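Packaging enzyme P4 (Pseudomonas phage phi13, PDB 4BLP) is the hexameric NTPase of a cystovirus, a RecA-type helicase whose NTP hydrolysis probably drives packaging of the RNA genome into the procapsid. Local coordinates at the interface of chains A and B. Sequence-based numbering; all coordinates share one arbitrary frame. Chains: chain A/B, Packaging enzyme P4.

Contact 1: the interface of chains A and B. Residues chain A 39-41, 114; chain B 44-45, 116-117, 120.
A:Glu41 and B:Arg120 lie across each other at the junction of two neighbouring subunits, where an N-terminal loop of chain A meets the loop at B:Ser44 and the short 3-10 helix 118-121. B:Arg120 is stretched out from CG to NE and presents the side of its guanidinium to a backbone oxygen: B:Arg120 NE and NH2 both donate to A:Val39 O, each at 2.9 Å. NE comes nearly head-on to that carbonyl, whereas NH2 stands above its plane; on the guanidinium side the oxygen lies in plane. Within chain B, NH1 bonds to B:Asn117 O, which helps to fix the rotation of the group.

A:Glu41 runs on extended beyond CG (chi2 174°) and sets A:Glu41 CG across the arginine stem, 3.7 Å from B:Arg120 CD, with carboxylate and guanidinium planes 66° apart. Its two oxygens are gripped differently. B:Asn117 ND2 meets the syn lone pair of A:Glu41 OE2 at 2.8 Å in a nearly straight bond, while B:Ser44 OG donates to A:Glu41 OE1 from above the carboxylate plane at 2.6 Å. B:Asn116 ND2, a second-shell donor, holds that serine hydroxyl in place. The nearby arginine may help to stabilise a negative carboxylate, although their charged atoms do not touch.

A:Glu41 N bonds to B:Ser44 O. Further along B:Arg120, toward its backbone, A:Gln114, bent at chi2, crosses it at about a right angle, and A:Gln114 NE2 donates to B:Arg120 O at 3.2 Å from above the carbonyl plane.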
loop_
_atom_site.group_PDB
_atom_site.type_symbol
_atom_site.label_atom_id
_atom_site.label_comp_id
_atom_site.label_asym_id
_atom_site.label_seq_id
_atom_site.Cartn_x
_atom_site.Cartn_y
_atom_site.Cartn_z
ATOM N N VAL A 39 3.798 5.783 -28.990
ATOM C CA VAL A 39 3.159 6.079 -27.693
ATOM C C VAL A 39 2.089 5.028 -27.434
ATOM O O VAL A 39 1.691 4.857 -26.288
ATOM C CB VAL A 39 2.640 7.525 -27.478
ATOM C CG1 VAL A 39 3.809 8.497 -27.296
ATOM C CG2 VAL A 39 1.756 7.952 -28.620
ATOM N N VAL A 40 1.709 4.238 -28.455
ATOM C CA VAL A 40 0.831 3.089 -28.261
ATOM C C VAL A 40 1.572 2.078 -27.353
ATOM O O VAL A 40 2.772 1.804 -27.588
ATOM C CB VAL A 40 0.450 2.437 -29.608
ATOM C CG1 VAL A 40 -0.328 1.140 -29.398
ATOM C CG2 VAL A 40 -0.325 3.414 -30.496
ATOM N N GLU A 41 0.895 1.550 -26.331
ATOM C CA GLU A 41 1.522 0.560 -25.430
ATOM C C GLU A 41 1.772 -0.739 -26.193
ATOM O O GLU A 41 0.861 -1.235 -26.884
ATOM C CB GLU A 41 0.646 0.273 -24.198
ATOM C CG GLU A 41 0.528 1.483 -23.261
ATOM C CD GLU A 41 -0.443 1.254 -22.114
ATOM O OE1 GLU A 41 -1.276 0.321 -22.192
ATOM O OE2 GLU A 41 -0.440 2.074 -21.177
ATOM N N GLN A 114 7.483 2.341 -24.628
ATOM C CA GLN A 114 6.123 1.985 -24.253
ATOM C C GLN A 114 5.792 0.503 -24.286
ATOM O O GLN A 114 4.633 0.127 -24.058
ATOM C CB GLN A 114 5.114 2.790 -25.094
ATOM C CG GLN A 114 5.186 4.318 -24.793
ATOM C CD GLN A 114 4.914 4.674 -23.336
ATOM O OE1 GLN A 114 4.201 3.975 -22.604
ATOM N NE2 GLN A 114 5.508 5.746 -22.846
ATOM N N SER B 44 -5.310 2.499 -24.839
ATOM C CA SER B 44 -3.884 2.856 -24.971
ATOM C C SER B 44 -3.145 1.843 -25.851
ATOM O O SER B 44 -1.938 2.001 -26.081
ATOM C CB SER B 44 -3.214 2.966 -23.599
ATOM O OG SER B 44 -3.370 1.764 -22.860
ATOM N N THR B 45 -3.850 0.823 -26.381
ATOM C CA THR B 45 -3.199 -0.225 -27.185
ATOM C C THR B 45 -3.672 -0.222 -28.638
ATOM O O THR B 45 -3.195 -1.028 -29.429
ATOM C CB THR B 45 -3.446 -1.606 -26.554
ATOM O OG1 THR B 45 -4.861 -1.798 -26.510
ATOM C CG2 THR B 45 -2.871 -1.719 -25.139
ATOM N N ASN B 116 -6.534 5.982 -21.632
ATOM C CA ASN B 116 -5.989 5.139 -20.582
ATOM C C ASN B 116 -4.502 5.458 -20.356
ATOM O O ASN B 116 -3.762 5.630 -21.328
ATOM C CB ASN B 116 -6.130 3.660 -20.986
ATOM C CG ASN B 116 -5.660 2.708 -19.903
ATOM O OD1 ASN B 116 -6.104 2.776 -18.746
ATOM N ND2 ASN B 116 -4.729 1.845 -20.244
ATOM N N ASN B 117 -4.049 5.559 -19.074
ATOM C CA ASN B 117 -2.605 5.788 -18.794
ATOM C C ASN B 117 -2.065 6.960 -19.592
ATOM O O ASN B 117 -0.979 6.891 -20.186
ATOM C CB ASN B 117 -1.799 4.508 -19.150
ATOM C CG ASN B 117 -2.128 3.353 -18.252
ATOM O OD1 ASN B 117 -2.630 3.545 -17.145
ATOM N ND2 ASN B 117 -1.744 2.150 -18.660
ATOM N N ARG B 120 1.676 8.379 -19.374
ATOM C CA ARG B 120 2.768 7.405 -19.586
ATOM C C ARG B 120 3.982 7.941 -20.384
ATOM O O ARG B 120 5.082 7.421 -20.195
ATOM C CB ARG B 120 2.241 6.136 -20.271
ATOM C CG ARG B 120 1.754 6.345 -21.704
ATOM C CD ARG B 120 1.209 5.016 -22.216
ATOM N NE ARG B 120 0.717 5.115 -23.593
ATOM C CZ ARG B 120 -0.529 5.467 -23.906
ATOM N NH1 ARG B 120 -1.392 5.807 -22.951
ATOM N NH2 ARG B 120 -0.930 5.460 -25.178
#

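Contact 2: the interface of chains A and B. Residues chain A 155, 176, 216, 260; chain B 271-272, 275-276.
A:Arg216 reaches across to B:Ser276 beside the P-loop (Walker A motif, GGTGAGKS) that contains A:Thr155, so this patch shows how a neighbouring subunit can border a nucleotide-binding loop in a RecA-type ring. The direct polar link is a hydrogen bond from the guanidinium nitrogen A:Arg216 NH2 to the hydroxyl B:Ser276 OG, at 2.6 Å but well bent (126° at the hydrogen). The hydroxyl sits at the guanidinium edge, close to its plane. OG lies anti to the serine carbonyl carbon (chi1 -54°), turned back toward the end of the preceding helix 266-274, where B:Ser276 OG donates to B:Asn272 O at 2.7 Å. That carbonyl thus orients the hydroxyl that receives the arginine.

Water adds two bridges. Water 1, also at the guanidinium edge, joins A:Arg216 NH2, in a nearly straight bond of 2.7 Å, to B:Asn272 O, which therefore has both the serine and the water as partners. Water 2 links the carboxylate oxygen A:Glu176 OE1 to B:Ala275 O; the water and this carbonyl oxygen both lie over one face of the guanidinium, toward its rim.

Van der Waals packing completes the patch. A:Met260, extended beyond CG, meets B:Asn272 tip to tip, its methyl A:Met260 CE 3.7 Å from the amide carbon B:Asn272 CG. The methyl of A:Thr155 faces the helix end, with A:Thr155 CG2 lying 3.9 Å from B:Ala275 CB.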
loop_
_atom_site.group_PDB
_atom_site.type_symbol
_atom_site.label_atom_id
_atom_site.label_comp_id
_atom_site.label_asym_id
_atom_site.label_seq_id
_atom_site.Cartn_x
_atom_site.Cartn_y
_atom_site.Cartn_z
ATOM N N THR A 155 15.122 26.230 1.014
ATOM C CA THR A 155 14.404 27.335 0.333
ATOM C C THR A 155 15.064 28.724 0.398
ATOM O O THR A 155 14.865 29.502 -0.534
ATOM C CB THR A 155 12.951 27.458 0.809
ATOM O OG1 THR A 155 12.939 27.550 2.233
ATOM C CG2 THR A 155 12.086 26.332 0.310
ATOM N N GLU A 176 9.377 24.806 -11.380
ATOM C CA GLU A 176 9.466 26.018 -10.545
ATOM C C GLU A 176 8.387 27.027 -10.915
ATOM O O GLU A 176 7.974 27.067 -12.081
ATOM C CB GLU A 176 10.836 26.663 -10.768
ATOM C CG GLU A 176 11.970 25.796 -10.240
ATOM C CD GLU A 176 12.133 25.797 -8.733
ATOM O OE1 GLU A 176 11.468 26.599 -8.041
ATOM O OE2 GLU A 176 12.875 24.936 -8.228
ATOM N N ARG A 216 13.449 19.904 -8.517
ATOM C CA ARG A 216 12.336 19.830 -7.554
ATOM C C ARG A 216 11.376 18.674 -7.860
ATOM O O ARG A 216 11.012 17.913 -6.960
ATOM C CB ARG A 216 11.574 21.137 -7.701
ATOM C CG ARG A 216 10.901 21.534 -6.478
ATOM C CD ARG A 216 10.554 22.989 -6.641
ATOM N NE ARG A 216 9.625 23.297 -5.581
ATOM C CZ ARG A 216 8.384 23.693 -5.784
ATOM N NH1 ARG A 216 7.940 23.909 -7.019
ATOM N NH2 ARG A 216 7.589 23.919 -4.762
ATOM N N MET A 260 14.938 18.356 0.770
ATOM C CA MET A 260 13.962 18.506 1.863
ATOM C C MET A 260 14.152 17.462 2.961
ATOM O O MET A 260 13.220 16.759 3.382
ATOM C CB MET A 260 12.526 18.475 1.337
ATOM C CG MET A 260 12.221 19.596 0.393
ATOM S SD MET A 260 10.449 19.627 0.149
ATOM C CE MET A 260 10.345 21.273 -0.495
ATOM N N ASN B 271 7.057 28.170 4.072
ATOM C CA ASN B 271 8.176 28.481 3.159
ATOM C C ASN B 271 8.090 27.619 1.884
ATOM O O ASN B 271 8.347 28.124 0.781
ATOM C CB ASN B 271 9.508 28.215 3.863
ATOM C CG ASN B 271 9.877 29.274 4.866
ATOM O OD1 ASN B 271 9.318 30.375 4.883
ATOM N ND2 ASN B 271 10.829 28.960 5.729
ATOM N N ASN B 272 7.727 26.322 2.031
ATOM C CA ASN B 272 7.616 25.433 0.855
ATOM C C ASN B 272 6.471 25.889 -0.049
ATOM O O ASN B 272 6.583 25.817 -1.290
ATOM C CB ASN B 272 7.425 23.983 1.278
ATOM C CG ASN B 272 8.634 23.377 1.951
ATOM O OD1 ASN B 272 9.769 23.815 1.765
ATOM N ND2 ASN B 272 8.432 22.346 2.752
ATOM N N ALA B 275 7.552 28.930 -1.980
ATOM C CA ALA B 275 8.517 28.524 -3.013
ATOM C C ALA B 275 7.816 27.893 -4.202
ATOM O O ALA B 275 8.455 27.673 -5.239
ATOM C CB ALA B 275 9.514 27.534 -2.421
ATOM N N SER B 276 6.498 27.642 -4.082
ATOM C CA SER B 276 5.759 26.958 -5.147
ATOM C C SER B 276 4.897 27.861 -6.013
ATOM O O SER B 276 4.419 27.409 -7.058
ATOM C CB SER B 276 4.822 25.917 -4.517
ATOM O OG SER B 276 5.553 25.042 -3.670
HETATM O O HOH W 1 8.348 23.770 -2.127
HETATM O O HOH W 2 11.044 26.747 -5.395
#

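Contact 3: the interface of chains A and B. Residues chain A 216, 220, 260; chain B 233, 236-237.
Helix 216-221 of chain A, which follows strand 210-213 of the RecA-like NTPase core, packs through A:Phe220 onto the first turns of helix 233-248 of chain B, against B:Val233, B:Tyr236 and B:Ala237. No hydrogen bond crosses here; the contact rests on packing. A:Phe220 has CG anti to its carbonyl carbon (chi1 -65°), which directs the ring toward the neighbouring helix. One ring face lies over that helix's backbone, with B:Val233 O 3.9 Å above the plane and over the centre, while A:Arg216 O stands over the rim of the opposite face.

The partner's side chains lie against that same helix-facing side, spread beneath its rim. The side chain of B:Val233 crosses that of A:Phe220 obliquely and brings B:Val233 CB to within 3.6 Å of A:Phe220 CD1; the B:Val233 CG2 methyl reaches back to A:Phe220 O at 3.7 Å. B:Ala237, one turn further along, sets its methyl B:Ala237 CB 3.7 Å from A:Phe220 CD2. At the far end B:Tyr236 CB lies 3.8 Å from A:Phe220 CZ, and the tyrosine side chain runs at about a right angle to that of A:Phe220. Within chain A, A:Arg216 NH2 and the sulphur A:Met260 SD lie at the ring's edge, in its plane, and A:Phe220 CE2 in turn lies over one face of the A:Arg216 guanidinium, 3.6 Å from its plane.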
loop_
_atom_site.group_PDB
_atom_site.type_symbol
_atom_site.label_atom_id
_atom_site.label_comp_id
_atom_site.label_asym_id
_atom_site.label_seq_id
_atom_site.Cartn_x
_atom_site.Cartn_y
_atom_site.Cartn_z
ATOM N N ARG A 216 13.449 19.904 -8.517
ATOM C CA ARG A 216 12.336 19.830 -7.554
ATOM C C ARG A 216 11.376 18.674 -7.860
ATOM O O ARG A 216 11.012 17.913 -6.960
ATOM C CB ARG A 216 11.574 21.137 -7.701
ATOM C CG ARG A 216 10.901 21.534 -6.478
ATOM C CD ARG A 216 10.554 22.989 -6.641
ATOM N NE ARG A 216 9.625 23.297 -5.581
ATOM C CZ ARG A 216 8.384 23.693 -5.784
ATOM N NH1 ARG A 216 7.940 23.909 -7.019
ATOM N NH2 ARG A 216 7.589 23.919 -4.762
ATOM N N PHE A 220 10.259 15.482 -5.610
ATOM C CA PHE A 220 8.860 15.222 -5.293
ATOM C C PHE A 220 8.337 13.925 -5.868
ATOM O O PHE A 220 7.519 13.267 -5.218
ATOM C CB PHE A 220 7.974 16.373 -5.813
ATOM C CG PHE A 220 8.183 17.722 -5.170
ATOM C CD1 PHE A 220 8.856 17.843 -3.963
ATOM C CD2 PHE A 220 7.701 18.873 -5.771
ATOM C CE1 PHE A 220 9.012 19.078 -3.357
ATOM C CE2 PHE A 220 7.834 20.113 -5.147
ATOM C CZ PHE A 220 8.466 20.204 -3.936
ATOM N N MET A 260 14.938 18.356 0.770
ATOM C CA MET A 260 13.962 18.506 1.863
ATOM C C MET A 260 14.152 17.462 2.961
ATOM O O MET A 260 13.220 16.759 3.382
ATOM C CB MET A 260 12.526 18.475 1.337
ATOM C CG MET A 260 12.221 19.596 0.393
ATOM S SD MET A 260 10.449 19.627 0.149
ATOM C CE MET A 260 10.345 21.273 -0.495
ATOM N N VAL B 233 4.356 16.140 -0.468
ATOM C CA VAL B 233 5.128 16.993 -1.395
ATOM C C VAL B 233 4.399 17.132 -2.719
ATOM O O VAL B 233 4.614 18.133 -3.435
ATOM C CB VAL B 233 6.577 16.511 -1.573
ATOM C CG1 VAL B 233 7.361 16.635 -0.255
ATOM C CG2 VAL B 233 6.620 15.103 -2.158
ATOM N N TYR B 236 2.809 20.536 -3.104
ATOM C CA TYR B 236 3.655 21.642 -3.603
ATOM C C TYR B 236 3.758 21.586 -5.123
ATOM O O TYR B 236 3.636 22.625 -5.791
ATOM C CB TYR B 236 5.054 21.584 -2.984
ATOM C CG TYR B 236 5.071 21.536 -1.471
ATOM C CD1 TYR B 236 4.323 22.439 -0.711
ATOM C CD2 TYR B 236 5.873 20.617 -0.796
ATOM C CE1 TYR B 236 4.335 22.398 0.688
ATOM C CE2 TYR B 236 5.926 20.593 0.599
ATOM C CZ TYR B 236 5.138 21.471 1.336
ATOM O OH TYR B 236 5.185 21.463 2.713
ATOM N N ALA B 237 3.968 20.386 -5.672
ATOM C CA ALA B 237 4.050 20.220 -7.135
ATOM C C ALA B 237 2.708 20.659 -7.771
ATOM O O ALA B 237 2.716 21.294 -8.844
ATOM C CB ALA B 237 4.356 18.742 -7.461
#

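Contact 2 and contact 3 are effectively one continuous surface: their C-alpha centres lie about 7 Å apart, and both use A:Arg216 and A:Met260, with helices 266-274 and 233-248 of chain B facing the same edge of chain A. Contact 1 is separate, between C-alpha centres about 32 Å from contact 2 and about 27 Å from contact 3, and joins the N-terminal segments and the loop and 3-10 helix around residues 114-120. Neighbouring subunits of the six-membered assembly are thus held at two levels. The level formed by contacts 2 and 3 lies beside the P-loop, so shifts there might be coupled to nucleotide turnover, while contact 1 could keep the subunits tethered.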